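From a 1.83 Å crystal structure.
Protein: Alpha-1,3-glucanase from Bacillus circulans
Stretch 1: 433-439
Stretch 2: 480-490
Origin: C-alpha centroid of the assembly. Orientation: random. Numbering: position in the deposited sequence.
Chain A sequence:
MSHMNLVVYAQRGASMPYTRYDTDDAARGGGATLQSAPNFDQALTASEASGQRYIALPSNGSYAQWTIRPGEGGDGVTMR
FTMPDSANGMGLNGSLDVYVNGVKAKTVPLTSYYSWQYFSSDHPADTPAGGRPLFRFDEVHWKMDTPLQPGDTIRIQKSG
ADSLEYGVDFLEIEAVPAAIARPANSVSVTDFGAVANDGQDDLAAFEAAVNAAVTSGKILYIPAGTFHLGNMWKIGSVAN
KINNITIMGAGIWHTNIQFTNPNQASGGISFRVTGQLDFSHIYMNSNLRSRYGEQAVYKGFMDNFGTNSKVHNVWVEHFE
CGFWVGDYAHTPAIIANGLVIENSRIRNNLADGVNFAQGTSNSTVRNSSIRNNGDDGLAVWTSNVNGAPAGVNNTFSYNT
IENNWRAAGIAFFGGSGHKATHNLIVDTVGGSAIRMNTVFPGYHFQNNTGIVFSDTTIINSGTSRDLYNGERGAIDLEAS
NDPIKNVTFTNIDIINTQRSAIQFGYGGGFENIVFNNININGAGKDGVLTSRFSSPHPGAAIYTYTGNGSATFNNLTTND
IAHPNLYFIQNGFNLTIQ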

# COMPACT_ATOMS: atom_id res chain seq x y z
N ALA A 433 -6.16 -3.99 -10.27
CA ALA A 433 -5.62 -4.86 -9.24
C ALA A 433 -4.22 -5.33 -9.61
O ALA A 433 -3.32 -5.38 -8.76
N ILE A 434 -4.02 -5.66 -10.89
CA ILE A 434 -2.77 -6.19 -11.41
C ILE A 434 -2.48 -5.48 -12.72
O ILE A 434 -3.36 -5.37 -13.58
N ARG A 435 -1.23 -5.03 -12.91
CA ARG A 435 -0.84 -4.50 -14.20
C ARG A 435 0.56 -4.96 -14.56
O ARG A 435 1.39 -5.25 -13.69
N MET A 436 0.79 -5.07 -15.86
CA MET A 436 2.14 -5.23 -16.40
C MET A 436 2.26 -4.26 -17.56
O MET A 436 1.31 -4.09 -18.32
N ASN A 437 3.41 -3.61 -17.69
CA ASN A 437 3.67 -2.85 -18.91
C ASN A 437 5.16 -2.87 -19.19
O ASN A 437 5.96 -3.33 -18.38
N THR A 438 5.53 -2.38 -20.38
CA THR A 438 6.92 -2.21 -20.76
C THR A 438 7.26 -0.74 -20.97
O THR A 438 8.13 -0.40 -21.78
N VAL A 439 6.59 0.15 -20.22
CA VAL A 439 6.77 1.59 -20.44
C VAL A 439 8.01 2.17 -19.77
O VAL A 439 8.42 3.29 -20.11
N SER A 480 3.52 -1.64 -24.14
CA SER A 480 3.80 -0.25 -24.47
C SER A 480 4.88 -0.15 -25.54
O SER A 480 4.73 0.58 -26.53
N ASN A 481 6.00 -0.85 -25.34
CA ASN A 481 7.08 -0.77 -26.31
C ASN A 481 7.49 -2.20 -26.65
O ASN A 481 7.31 -2.65 -27.78
N ASP A 482 7.94 -2.95 -25.67
CA ASP A 482 8.29 -4.35 -25.87
C ASP A 482 7.08 -5.24 -25.57
O ASP A 482 6.09 -4.79 -25.00
N PRO A 483 7.12 -6.51 -25.97
CA PRO A 483 5.98 -7.40 -25.73
C PRO A 483 5.86 -7.83 -24.28
O PRO A 483 6.81 -7.81 -23.50
N ILE A 484 4.64 -8.19 -23.91
CA ILE A 484 4.38 -8.96 -22.69
C ILE A 484 4.40 -10.43 -23.09
O ILE A 484 3.67 -10.83 -24.00
N LYS A 485 5.23 -11.22 -22.41
CA LYS A 485 5.53 -12.58 -22.84
C LYS A 485 5.66 -13.52 -21.65
O LYS A 485 6.29 -13.17 -20.65
N ASN A 486 5.06 -14.71 -21.77
CA ASN A 486 5.19 -15.82 -20.81
C ASN A 486 4.60 -15.47 -19.44
O ASN A 486 5.30 -15.34 -18.42
N VAL A 487 3.28 -15.33 -19.42
CA VAL A 487 2.54 -14.99 -18.21
C VAL A 487 1.37 -15.94 -18.09
O VAL A 487 0.66 -16.20 -19.07
N THR A 488 1.16 -16.48 -16.89
CA THR A 488 0.05 -17.37 -16.60
C THR A 488 -0.72 -16.82 -15.42
O THR A 488 -0.11 -16.43 -14.41
N PHE A 489 -2.05 -16.78 -15.54
CA PHE A 489 -2.98 -16.41 -14.48
C PHE A 489 -3.82 -17.64 -14.17
O PHE A 489 -4.45 -18.20 -15.08
N THR A 490 -3.84 -18.08 -12.91
CA THR A 490 -4.57 -19.29 -12.57
C THR A 490 -5.36 -19.09 -11.28
O THR A 490 -4.81 -18.60 -10.29

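Read along stretch 1, this contact passes from an apolar start to a polar finish. Ala433 sits at the corner of the chain and lies too far away to take part. Ile434 turns its CA-to-CB bond toward stretch 2 and, in the m, t rotamer, sets CG2 4.3 Å from CE2 of Phe489. The methyl meets that ring at its edge, near the ring plane; Phe489 itself points toward stretch 1 with chi1 in m.

Extended backbone then alternates the side chains. Arg435 points away, and its guanidinium finds hydrogen bonds elsewhere in the structure. Met436 comes back toward stretch 2 with chi angles m, t, p: its CE lies 3.8 Å from CG2 of Val487 (chi1 t) and 4.2 Å from CG2 of Ile484, and its CB also lies 4.2 Å from CD1 of Ile484. Ile484 leaves its backbone sideways, yet its m, m rotamer carries CD1 into the contact, where it also approaches CA of Asn437 at 4.1 Å.

Asn437 points sideways and uses its OD1 locally: Val439 N donates to Asn437 OD1 at 3.0 Å, bracing the chain around Thr438.

Thr438, buried and in the p rotamer, is the polar hub and has the largest covered area in the contact. Its OG1 donates to Asp482 O at 2.8 Å and accepts from Asn481 N at 3.0 Å, the latter nearly linear at 173°, so one hydroxyl ties down the loop backbone in both hydrogen-bonding roles. Its CG2 lies 4.0 Å from CD1 of Ile484, and also 3.7 Å from O of Pro483. Thr438 N in turn donates to Ser480 OG at 3.3 Å, with Ser480 chi1 off the usual wells at -25°.

Val439, chi1 p, is exposed and ends the stretch, its CB 3.7 Å from Ser480 OG.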

# COMPACT_ATOMS: atom_id res chain seq x y z
CB ALA A 433 -6.52 -6.07 -9.01
CB ILE A 434 -2.85 -7.71 -11.66
CG1 ILE A 434 -2.94 -8.49 -10.35
CG2 ILE A 434 -1.66 -8.19 -12.49
CD1 ILE A 434 -3.36 -9.93 -10.57
CB ARG A 435 -0.93 -2.96 -14.26
CG ARG A 435 0.23 -2.20 -13.62
CD ARG A 435 0.06 -0.70 -13.83
NE ARG A 435 1.09 0.07 -13.14
CZ ARG A 435 1.48 1.29 -13.50
NH1 ARG A 435 0.91 1.88 -14.55
NH2 ARG A 435 2.43 1.92 -12.82
CB MET A 436 2.40 -6.66 -16.87
CG MET A 436 2.19 -7.73 -15.79
SD MET A 436 2.47 -9.40 -16.43
CE MET A 436 4.22 -9.37 -16.80
CB ASN A 437 3.10 -1.42 -18.85
CG ASN A 437 3.82 -0.49 -17.86
OD1 ASN A 437 5.04 -0.52 -17.71
ND2 ASN A 437 3.04 0.38 -17.21
CB THR A 438 7.26 -3.04 -22.00
OG1 THR A 438 6.35 -2.72 -23.07
CG2 THR A 438 7.13 -4.54 -21.70
CB VAL A 439 5.50 2.34 -19.98
CG1 VAL A 439 5.54 2.61 -18.49
CG2 VAL A 439 5.33 3.64 -20.76
CB SER A 480 4.26 0.49 -23.21
OG SER A 480 3.76 -0.15 -22.02
CB ASN A 481 8.19 0.12 -25.76
CG ASN A 481 9.56 -0.50 -25.86
OD1 ASN A 481 10.19 -0.50 -26.94
ND2 ASN A 481 10.04 -1.02 -24.75
CB ASP A 482 9.47 -4.72 -24.98
CG ASP A 482 10.79 -4.20 -25.52
OD1 ASP A 482 10.98 -4.15 -26.76
OD2 ASP A 482 11.66 -3.86 -24.70
CB PRO A 483 6.26 -8.60 -26.64
CG PRO A 483 7.75 -8.56 -26.87
CD PRO A 483 8.11 -7.12 -26.89
CB ILE A 484 3.03 -8.57 -22.06
CG1 ILE A 484 2.90 -7.05 -21.87
CG2 ILE A 484 2.81 -9.33 -20.74
CD1 ILE A 484 3.79 -6.49 -20.80
CB LYS A 485 6.83 -12.59 -23.66
CG LYS A 485 7.37 -13.95 -23.97
CD LYS A 485 8.49 -13.87 -25.02
CE LYS A 485 9.75 -13.21 -24.50
NZ LYS A 485 10.91 -13.54 -25.41
CB ASN A 486 6.65 -16.27 -20.69
CG ASN A 486 7.20 -16.84 -22.00
OD1 ASN A 486 6.45 -17.37 -22.82
ND2 ASN A 486 8.51 -16.74 -22.18
CB VAL A 487 2.05 -13.53 -18.22
CG1 VAL A 487 1.52 -13.16 -16.84
CG2 VAL A 487 3.17 -12.57 -18.61
CB THR A 488 0.53 -18.79 -16.30
OG1 THR A 488 1.35 -19.25 -17.38
CG2 THR A 488 -0.66 -19.74 -16.12
CB PHE A 489 -3.90 -15.26 -14.89
CG PHE A 489 -3.18 -14.00 -15.24
CD1 PHE A 489 -2.55 -13.86 -16.46
CD2 PHE A 489 -3.15 -12.94 -14.34
CE1 PHE A 489 -1.90 -12.69 -16.79
CE2 PHE A 489 -2.49 -11.77 -14.66
CZ PHE A 489 -1.87 -11.65 -15.89
CB THR A 490 -3.61 -20.48 -12.44
OG1 THR A 490 -2.87 -20.61 -13.66
CG2 THR A 490 -4.40 -21.76 -12.18